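Local coordinates for protein D-alanyl transferase DltD (PDB 6PFX) that probably transfers D-alanine onto lipoteichoic acid during cell wall biogenesis in this Gram-positive bacterium, acting at the membrane, at residues 61-66 with 211-216; 252-257 with 301-306; 288-293 with 329-334. One frame throughout, in Å; residues are numbered along the deposited sequence.

Contact 1: 61-66 with 211-216; sequences EKYQRN and KRLPKQ
Lys62 and Tyr63, at the point where helix 56-62 runs out, carry most of this surface contact; Leu213 is the main partner in the loop that joins helix 203-210 to helix 219-233. The Lys62 chain starts with CG anti to the backbone N, then bends at chi2 (55°), and slides past Leu213 in the opposite direction. Lys62 CG sits 3.8 Å from Leu213 CD1. Further out, Lys62 CE passes 3.6 Å from Pro214 O, and the ammonium meets the loop through a water that accepts from Lys62 NZ at 2.7 Å and donates to Leu213 O. Tyr63 is the first residue off the helix. Lys62 CG lies over the centre of one face of its ring, and Leu213 CD1 touches both that CG and the CE2 side of the ring, so the three side chains form a mutual cluster. Tyr63 OH donates to Pro214 O at 2.7 Å, in the carbonyl plane and on a lone pair. Tyr63 OH also rests 3.5 Å from Leu213 CB, while Tyr63 CE1 lies 3.2 Å from Pro214 O. A second water donates to both Lys62 O and Lys215 O, the latter at 2.6 Å. Gln64, with positive phi, is the C-prime residue of the Schellman motif that closes the helix. Behind the contact, Leu213 packs on Val58, Leu59 and Leu222, and Tyr217 meets the Tyr63 ring edge-to-face. The chemistry implies a loop held at its carbonyls: one tyrosine bond and two waters serve three successive backbone oxygens, and the lysine charge probably stays close to solvent.

Contact 2: 252-257 with 301-306; sequences AHEPEL and SDYTGL
Two short helices meet here, both outside the central parallel sheet: the weakly bonded turn at about 254-257 and the C-terminal end of helix 298-304, which follows strand 288-293 in the chain. The polar part of the contact is the tip of Tyr303. With CG anti to the backbone N, the ring reaches across to the other helix and Tyr303 OH donates to Glu254 O, 2.6 Å away. The hydroxyl oxygen stands above the carbonyl plane, 45° out of it, and not on a lone pair; the carbonyl oxygen also accepts from Leu257 N, so it serves the short helix and the tyrosine together. The Glu254 side chain, bent at chi2, crosses the tyrosine at about a right angle, yet its carboxylate plane lies within 11° of the ring plane. OE1 of Glu254 stands 3.1 Å from Tyr303 OH.

Apolar packing is thinner. Leu257 CB lies 4.2 Å from Tyr303 CE2, while Ile250 of helix 243-250 touches the same leucine and Phe239 meets both the tyrosine ring and Glu254.

Backbone contact comes last: Leu257 O approaches Thr304 CA at 3.7 Å and is itself bonded to Ser260 OG. The Thr304 hydroxyl is bonded to Gln261 OE1 and forms an ST turn at the helix end, Thr304 OG1 accepting from Leu306 N at 3.3 Å with an N-H...OG1 angle of 169°.

Contact 3: 288-293 with 329-334; sequences EVLFII and RIADFV
Strand 330-332 lies parallel to strand 288-293 at the edge of the five-stranded sheet of this SGNH-clan protein. Four backbone bonds join the pair: Phe291 N to Arg329 O, Ala331 N to Phe291 O at 2.7 Å, Ile293 N to Ala331 O, and Phe333 N to Ile293 O at 2.8 Å. Leu290 and Ile292 bond backbone-to-backbone with Val98, Phe100 and Ile102.

Where the pairing starts, Arg329, bent at chi3 (-65°), forms a salt bridge of two hydrogen bonds: NH1 and NH2 come end-on to Glu288 OE1, NH2 at 3.0 Å, the two planes 84° apart. Arg329 NH1 also donates to Val289 O at 3.0 Å, from above that carbonyl's plane. A water donates to Val289 O and accepts from Arg329 N. Ser373 OG shares Glu288 OE1, and Arg329 NE is hydrogen-bonded to a glycerol, probably from the crystallisation liquor.

At the other end, Asp332 OD1 accepts from Val334 N in an Asx turn, and OD2 forms a salt bridge with Lys319. Ile293 CG2 packs 3.6 Å from Val334 CG2. The chemistry implies an apolar, backbone-bonded middle flanked by charged ends, where three partners on OE1 would probably favour an ionised Glu288.

Contact 3 is the most interior, its centre about 12 Å from the centre of the chain, against about 25 and 26 Å for the centres of contacts 1 and 2, which lie at the surface. Its backbone pairing fixes an edge strand of the sheet; the outer two each rely on one tyrosine hydroxyl bonded to a backbone carbonyl. They differ in what surrounds that bond: contact 1 adds water bridges and a lysine chain, contact 2 a nearby carboxylate and sparse apolar packing. Contacts 2 and 3 are tied along the chain, since strand 288-293 leads into helix 298-304 and their segments alternate, yet their nearest atoms remain about 9 Å apart. Contact 1 closes before either opens.

Contact 1: 61-66 with 211-216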
loop_
_atom_site.group_PDB
_atom_site.type_symbol
_atom_site.label_atom_id
_atom_site.label_comp_id
_atom_site.label_asym_id
_atom_site.label_seq_id
_atom_site.Cartn_x
_atom_site.Cartn_y
_atom_site.Cartn_z
ATOM N N GLU A 61 11.456 8.003 14.927
ATOM C CA GLU A 61 11.547 8.072 16.381
ATOM C C GLU A 61 12.962 8.415 16.835
ATOM O O GLU A 61 13.152 9.317 17.658
ATOM C CB GLU A 61 11.088 6.743 16.979
ATOM C CG GLU A 61 11.346 6.596 18.471
ATOM C CD GLU A 61 10.726 5.333 19.048
ATOM O OE1 GLU A 61 9.498 5.147 18.897
ATOM O OE2 GLU A 61 11.469 4.522 19.641
ATOM N N LYS A 62 13.970 7.726 16.292
ATOM C CA LYS A 62 15.344 7.940 16.738
ATOM C C LYS A 62 15.786 9.381 16.516
ATOM O O LYS A 62 16.465 9.976 17.362
ATOM C CB LYS A 62 16.274 7.004 15.964
ATOM C CG LYS A 62 17.760 7.157 16.289
ATOM C CD LYS A 62 18.032 6.996 17.773
ATOM C CE LYS A 62 19.536 6.974 18.043
ATOM N NZ LYS A 62 19.827 6.767 19.501
ATOM N N TYR A 63 15.465 9.938 15.362
ATOM C CA TYR A 63 15.918 11.268 14.977
ATOM C C TYR A 63 14.876 12.329 15.287
ATOM O O TYR A 63 14.993 13.462 14.814
ATOM C CB TYR A 63 16.403 11.228 13.529
ATOM C CG TYR A 63 17.538 10.226 13.422
ATOM C CD1 TYR A 63 18.718 10.429 14.122
ATOM C CD2 TYR A 63 17.411 9.056 12.685
ATOM C CE1 TYR A 63 19.744 9.516 14.074
ATOM C CE2 TYR A 63 18.449 8.137 12.622
ATOM C CZ TYR A 63 19.609 8.376 13.327
ATOM O OH TYR A 63 20.650 7.471 13.289
ATOM N N GLN A 64 13.883 11.982 16.103
ATOM C CA GLN A 64 12.963 12.941 16.705
ATOM C C GLN A 64 12.283 13.812 15.660
ATOM O O GLN A 64 12.157 15.030 15.807
ATOM C CB GLN A 64 13.682 13.780 17.754
ATOM C CG GLN A 64 14.186 12.950 18.901
ATOM C CD GLN A 64 14.723 13.799 20.021
ATOM O OE1 GLN A 64 14.190 13.791 21.128
ATOM N NE2 GLN A 64 15.781 14.548 19.740
ATOM N N ARG A 65 11.813 13.164 14.602
ATOM C CA ARG A 65 11.187 13.891 13.518
ATOM C C ARG A 65 9.781 14.329 13.916
ATOM O O ARG A 65 9.185 13.832 14.873
ATOM C CB ARG A 65 11.174 13.032 12.259
ATOM C CG ARG A 65 12.551 12.559 11.851
ATOM C CD ARG A 65 12.508 11.882 10.487
ATOM N NE ARG A 65 13.851 11.470 10.107
ATOM C CZ ARG A 65 14.137 10.674 9.089
ATOM N NH1 ARG A 65 13.168 10.206 8.331
ATOM N NH2 ARG A 65 15.398 10.346 8.854
ATOM N N ASN A 66 9.232 15.240 13.123
ATOM C CA ASN A 66 7.959 15.878 13.419
ATOM C C ASN A 66 6.750 15.076 12.930
ATOM O O ASN A 66 5.648 15.632 12.827
ATOM C CB ASN A 66 7.944 17.276 12.799
ATOM C CG ASN A 66 6.891 18.176 13.408
ATOM O OD1 ASN A 66 6.595 18.085 14.599
ATOM N ND2 ASN A 66 6.314 19.051 12.588
ATOM N N LYS A 211 17.912 1.864 19.251
ATOM C CA LYS A 211 19.157 1.926 20.010
ATOM C C LYS A 211 20.371 1.501 19.193
ATOM O O LYS A 211 21.510 1.755 19.606
ATOM C CB LYS A 211 19.056 1.022 21.239
ATOM C CG LYS A 211 18.010 1.449 22.252
ATOM C CD LYS A 211 17.959 0.468 23.416
ATOM C CE LYS A 211 16.925 0.878 24.450
ATOM N NZ LYS A 211 16.832 -0.118 25.556
ATOM N N ARG A 212 20.163 0.849 18.052
ATOM C CA ARG A 212 21.274 0.391 17.229
ATOM C C ARG A 212 21.805 1.475 16.309
ATOM O O ARG A 212 22.859 1.281 15.699
ATOM C CB ARG A 212 20.829 -0.830 16.426
ATOM C CG ARG A 212 20.207 -1.900 17.310
ATOM C CD ARG A 212 19.603 -3.005 16.492
ATOM N NE ARG A 212 20.630 -3.783 15.813
ATOM C CZ ARG A 212 20.375 -4.772 14.966
ATOM N NH1 ARG A 212 19.123 -5.098 14.683
ATOM N NH2 ARG A 212 21.374 -5.428 14.397
ATOM N N LEU A 213 21.147 2.621 16.245
ATOM C CA LEU A 213 21.476 3.667 15.292
ATOM C C LEU A 213 22.405 4.709 15.898
ATOM O O LEU A 213 22.436 4.901 17.117
ATOM C CB LEU A 213 20.190 4.368 14.860
ATOM C CG LEU A 213 19.212 3.510 14.061
ATOM C CD1 LEU A 213 17.868 4.201 13.936
ATOM C CD2 LEU A 213 19.809 3.192 12.687
ATOM N N PRO A 214 23.149 5.435 15.062
ATOM C CA PRO A 214 23.987 6.523 15.582
ATOM C C PRO A 214 23.142 7.676 16.099
ATOM O O PRO A 214 22.044 7.937 15.602
ATOM C CB PRO A 214 24.803 6.969 14.360
ATOM C CG PRO A 214 24.613 5.906 13.332
ATOM C CD PRO A 214 23.283 5.285 13.602
ATOM N N LYS A 215 23.689 8.387 17.096
ATOM C CA LYS A 215 22.983 9.518 17.688
ATOM C C LYS A 215 22.619 10.556 16.634
ATOM O O LYS A 215 21.540 11.159 16.686
ATOM C CB LYS A 215 23.859 10.194 18.747
ATOM C CG LYS A 215 24.049 9.428 20.042
ATOM C CD LYS A 215 24.880 10.260 21.025
ATOM C CE LYS A 215 25.105 9.543 22.351
ATOM N NZ LYS A 215 25.924 10.361 23.298
ATOM N N GLN A 216 23.527 10.805 15.697
ATOM C CA GLN A 216 23.321 11.779 14.641
ATOM C C GLN A 216 23.088 11.049 13.330
ATOM O O GLN A 216 23.777 10.073 13.017
ATOM C CB GLN A 216 24.541 12.684 14.495
ATOM C CG GLN A 216 24.894 13.436 15.761
ATOM C CD GLN A 216 23.832 14.449 16.150
ATOM O OE1 GLN A 216 23.175 15.047 15.295
ATOM N NE2 GLN A 216 23.662 14.649 17.454
HETATM O O HOH W 1 19.442 10.432 18.005
HETATM O O HOH W 2 22.357 5.830 19.780
#

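Contact 2: 252-257 with 301-306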
loop_
_atom_site.group_PDB
_atom_site.type_symbol
_atom_site.label_atom_id
_atom_site.label_comp_id
_atom_site.label_asym_id
_atom_site.label_seq_id
_atom_site.Cartn_x
_atom_site.Cartn_y
_atom_site.Cartn_z
ATOM N N ALA A 252 12.433 -25.896 1.641
ATOM C CA ALA A 252 11.765 -27.169 1.394
ATOM C C ALA A 252 11.436 -27.363 -0.080
ATOM O O ALA A 252 11.341 -28.504 -0.547
ATOM C CB ALA A 252 10.485 -27.273 2.224
ATOM N N HIS A 253 11.261 -26.270 -0.823
ATOM C CA HIS A 253 10.862 -26.320 -2.224
ATOM C C HIS A 253 11.924 -25.749 -3.147
ATOM O O HIS A 253 11.632 -25.480 -4.322
ATOM C CB HIS A 253 9.543 -25.554 -2.410
ATOM C CG HIS A 253 8.416 -26.097 -1.589
ATOM N ND1 HIS A 253 8.000 -27.409 -1.677
ATOM C CD2 HIS A 253 7.627 -25.515 -0.656
ATOM C CE1 HIS A 253 7.003 -27.611 -0.836
ATOM N NE2 HIS A 253 6.755 -26.476 -0.205
ATOM N N GLU A 254 13.146 -25.567 -2.668
ATOM C CA GLU A 254 14.082 -24.726 -3.404
ATOM C C GLU A 254 14.403 -25.271 -4.788
ATOM O O GLU A 254 14.466 -24.465 -5.731
ATOM C CB GLU A 254 15.331 -24.444 -2.562
ATOM C CG GLU A 254 16.273 -23.427 -3.191
ATOM C CD GLU A 254 17.371 -24.058 -4.037
ATOM O OE1 GLU A 254 18.193 -23.297 -4.596
ATOM O OE2 GLU A 254 17.416 -25.302 -4.146
ATOM N N PRO A 255 14.573 -26.582 -4.996
ATOM C CA PRO A 255 14.818 -27.066 -6.368
ATOM C C PRO A 255 13.688 -26.755 -7.338
ATOM O O PRO A 255 13.943 -26.347 -8.481
ATOM C CB PRO A 255 15.000 -28.582 -6.183
ATOM C CG PRO A 255 15.406 -28.747 -4.752
ATOM C CD PRO A 255 14.691 -27.657 -3.992
ATOM N N GLU A 256 12.443 -26.957 -6.901
ATOM C CA GLU A 256 11.267 -26.759 -7.733
ATOM C C GLU A 256 11.055 -25.302 -8.099
ATOM O O GLU A 256 10.366 -25.013 -9.083
ATOM C CB GLU A 256 10.048 -27.280 -6.967
ATOM C CG GLU A 256 10.017 -28.802 -6.759
ATOM C CD GLU A 256 11.034 -29.328 -5.739
ATOM O OE1 GLU A 256 11.477 -28.563 -4.852
ATOM O OE2 GLU A 256 11.392 -30.526 -5.826
ATOM N N LEU A 257 11.633 -24.378 -7.342
ATOM C CA LEU A 257 11.439 -22.962 -7.623
ATOM C C LEU A 257 12.312 -22.479 -8.768
ATOM O O LEU A 257 12.066 -21.396 -9.304
ATOM C CB LEU A 257 11.675 -22.150 -6.347
ATOM C CG LEU A 257 10.633 -22.388 -5.255
ATOM C CD1 LEU A 257 11.035 -21.797 -3.924
ATOM C CD2 LEU A 257 9.296 -21.795 -5.691
ATOM N N SER A 301 15.555 -13.382 -8.739
ATOM C CA SER A 301 14.953 -13.445 -10.069
ATOM C C SER A 301 15.852 -14.196 -11.047
ATOM O O SER A 301 15.351 -14.847 -11.970
ATOM C CB SER A 301 14.613 -12.039 -10.581
ATOM O OG SER A 301 15.759 -11.212 -10.667
ATOM N N ASP A 302 17.175 -14.121 -10.870
ATOM C CA ASP A 302 18.061 -14.940 -11.688
ATOM C C ASP A 302 17.704 -16.416 -11.541
ATOM O O ASP A 302 17.704 -17.174 -12.519
ATOM C CB ASP A 302 19.515 -14.739 -11.257
ATOM C CG ASP A 302 20.141 -13.454 -11.785
ATOM O OD1 ASP A 302 19.558 -12.742 -12.635
ATOM O OD2 ASP A 302 21.260 -13.157 -11.320
ATOM N N TYR A 303 17.388 -16.835 -10.317
ATOM C CA TYR A 303 17.078 -18.234 -10.060
ATOM C C TYR A 303 15.686 -18.616 -10.550
ATOM O O TYR A 303 15.516 -19.659 -11.194
ATOM C CB TYR A 303 17.201 -18.521 -8.566
ATOM C CG TYR A 303 16.997 -19.959 -8.190
ATOM C CD1 TYR A 303 17.874 -20.929 -8.627
ATOM C CD2 TYR A 303 15.949 -20.349 -7.378
ATOM C CE1 TYR A 303 17.708 -22.233 -8.290
ATOM C CE2 TYR A 303 15.772 -21.672 -7.029
ATOM C CZ TYR A 303 16.667 -22.610 -7.491
ATOM O OH TYR A 303 16.542 -23.942 -7.176
ATOM N N THR A 304 14.675 -17.792 -10.256
ATOM C CA THR A 304 13.313 -18.161 -10.608
ATOM C C THR A 304 12.982 -17.862 -12.066
ATOM O O THR A 304 11.962 -18.345 -12.566
ATOM C CB THR A 304 12.282 -17.391 -9.774
ATOM O OG1 THR A 304 12.352 -16.002 -10.127
ATOM C CG2 THR A 304 12.500 -17.560 -8.283
ATOM N N GLY A 305 13.793 -17.042 -12.736
ATOM C CA GLY A 305 13.538 -16.635 -14.098
ATOM C C GLY A 305 12.607 -15.456 -14.260
ATOM O O GLY A 305 12.314 -15.071 -15.397
ATOM N N LEU A 306 12.109 -14.886 -13.170
ATOM C CA LEU A 306 11.296 -13.683 -13.266
ATOM C C LEU A 306 12.062 -12.620 -14.037
ATOM O O LEU A 306 13.222 -12.330 -13.728
ATOM C CB LEU A 306 10.991 -13.171 -11.864
ATOM C CG LEU A 306 10.003 -11.999 -11.807
ATOM C CD1 LEU A 306 8.577 -12.523 -12.052
ATOM C CD2 LEU A 306 10.127 -11.265 -10.486
#

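Contact 3: 288-293 with 329-334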
loop_
_atom_site.group_PDB
_atom_site.type_symbol
_atom_site.label_atom_id
_atom_site.label_comp_id
_atom_site.label_asym_id
_atom_site.label_seq_id
_atom_site.Cartn_x
_atom_site.Cartn_y
_atom_site.Cartn_z
ATOM N N GLU A 288 -0.641 15.272 -1.216
ATOM C CA GLU A 288 0.660 15.156 -1.856
ATOM C C GLU A 288 1.201 13.782 -1.490
ATOM O O GLU A 288 1.114 13.370 -0.330
ATOM C CB GLU A 288 1.607 16.243 -1.369
ATOM C CG GLU A 288 1.214 17.655 -1.845
ATOM C CD GLU A 288 1.519 17.913 -3.324
ATOM O OE1 GLU A 288 2.219 17.106 -3.974
ATOM O OE2 GLU A 288 1.052 18.945 -3.854
ATOM N N VAL A 289 1.711 13.055 -2.475
ATOM C CA VAL A 289 2.042 11.651 -2.282
ATOM C C VAL A 289 3.455 11.385 -2.777
ATOM O O VAL A 289 3.864 11.900 -3.824
ATOM C CB VAL A 289 1.062 10.713 -3.034
ATOM C CG1 VAL A 289 1.227 9.258 -2.581
ATOM C CG2 VAL A 289 -0.376 11.154 -2.894
ATOM N N LEU A 290 4.193 10.569 -2.021
ATOM C CA LEU A 290 5.418 9.925 -2.483
ATOM C C LEU A 290 5.111 8.448 -2.722
ATOM O O LEU A 290 4.749 7.723 -1.784
ATOM C CB LEU A 290 6.555 10.070 -1.467
ATOM C CG LEU A 290 7.827 9.244 -1.730
ATOM C CD1 LEU A 290 8.543 9.666 -3.021
ATOM C CD2 LEU A 290 8.805 9.307 -0.536
ATOM N N PHE A 291 5.232 8.013 -3.974
ATOM C CA PHE A 291 5.089 6.610 -4.335
ATOM C C PHE A 291 6.471 5.971 -4.386
ATOM O O PHE A 291 7.429 6.592 -4.850
ATOM C CB PHE A 291 4.403 6.449 -5.697
ATOM C CG PHE A 291 2.974 6.932 -5.712
ATOM C CD1 PHE A 291 1.948 6.095 -5.312
ATOM C CD2 PHE A 291 2.660 8.220 -6.123
ATOM C CE1 PHE A 291 0.624 6.528 -5.311
ATOM C CE2 PHE A 291 1.332 8.669 -6.120
ATOM C CZ PHE A 291 0.318 7.815 -5.721
ATOM N N ILE A 292 6.568 4.743 -3.877
ATOM C CA ILE A 292 7.807 3.961 -3.858
ATOM C C ILE A 292 7.546 2.653 -4.593
ATOM O O ILE A 292 6.576 1.949 -4.284
ATOM C CB ILE A 292 8.286 3.708 -2.408
ATOM C CG1 ILE A 292 8.477 5.057 -1.702
ATOM C CG2 ILE A 292 9.560 2.838 -2.388
ATOM C CD1 ILE A 292 8.696 4.989 -0.199
ATOM N N ILE A 293 8.421 2.325 -5.550
ATOM C CA ILE A 293 8.327 1.097 -6.334
ATOM C C ILE A 293 9.566 0.269 -6.033
ATOM O O ILE A 293 10.673 0.646 -6.450
ATOM C CB ILE A 293 8.293 1.378 -7.838
ATOM C CG1 ILE A 293 7.203 2.390 -8.177
ATOM C CG2 ILE A 293 8.006 0.071 -8.560
ATOM C CD1 ILE A 293 7.140 2.808 -9.644
ATOM N N ARG A 329 5.880 12.536 -7.970
ATOM C CA ARG A 329 6.811 12.313 -6.863
ATOM C C ARG A 329 6.880 10.808 -6.632
ATOM O O ARG A 329 6.023 10.228 -5.956
ATOM C CB ARG A 329 6.351 13.050 -5.614
ATOM C CG ARG A 329 7.352 13.021 -4.471
ATOM C CD ARG A 329 6.797 13.689 -3.226
ATOM N NE ARG A 329 6.537 15.116 -3.352
ATOM C CZ ARG A 329 5.335 15.635 -3.589
ATOM N NH1 ARG A 329 4.288 14.845 -3.776
ATOM N NH2 ARG A 329 5.184 16.949 -3.663
ATOM N N ILE A 330 7.902 10.187 -7.208
ATOM C CA ILE A 330 7.987 8.738 -7.324
ATOM C C ILE A 330 9.430 8.349 -7.064
ATOM O O ILE A 330 10.344 8.864 -7.717
ATOM C CB ILE A 330 7.571 8.246 -8.725
ATOM C CG1 ILE A 330 6.157 8.697 -9.085
ATOM C CG2 ILE A 330 7.671 6.710 -8.802
ATOM C CD1 ILE A 330 5.778 8.438 -10.516
ATOM N N ALA A 331 9.628 7.444 -6.124
ATOM C CA ALA A 331 10.925 6.822 -5.876
ATOM C C ALA A 331 10.875 5.452 -6.536
ATOM O O ALA A 331 10.366 4.491 -5.956
ATOM C CB ALA A 331 11.182 6.689 -4.382
ATOM N N ASP A 332 11.416 5.360 -7.739
ATOM C CA ASP A 332 11.405 4.125 -8.517
ATOM C C ASP A 332 12.728 3.415 -8.273
ATOM O O ASP A 332 13.777 3.868 -8.743
ATOM C CB ASP A 332 11.221 4.462 -9.995
ATOM C CG ASP A 332 11.312 3.246 -10.902
ATOM O OD1 ASP A 332 11.498 2.114 -10.413
ATOM O OD2 ASP A 332 11.189 3.433 -12.127
ATOM N N PHE A 333 12.683 2.323 -7.509
ATOM C CA PHE A 333 13.872 1.556 -7.160
ATOM C C PHE A 333 13.993 0.239 -7.941
ATOM O O PHE A 333 14.786 -0.625 -7.560
ATOM C CB PHE A 333 13.896 1.277 -5.651
ATOM C CG PHE A 333 14.026 2.503 -4.781
ATOM C CD1 PHE A 333 14.972 3.475 -5.045
ATOM C CD2 PHE A 333 13.220 2.650 -3.670
ATOM C CE1 PHE A 333 15.084 4.584 -4.222
ATOM C CE2 PHE A 333 13.344 3.739 -2.847
ATOM C CZ PHE A 333 14.269 4.703 -3.126
ATOM N N VAL A 334 13.243 0.076 -9.032
ATOM C CA VAL A 334 13.311 -1.170 -9.797
ATOM C C VAL A 334 14.739 -1.454 -10.228
ATOM O O VAL A 334 15.163 -2.616 -10.296
ATOM C CB VAL A 334 12.348 -1.091 -10.995
ATOM C CG1 VAL A 334 12.495 -2.276 -11.941
ATOM C CG2 VAL A 334 10.918 -0.985 -10.466
HETATM O O HOH W 3 3.317 11.776 -6.660
#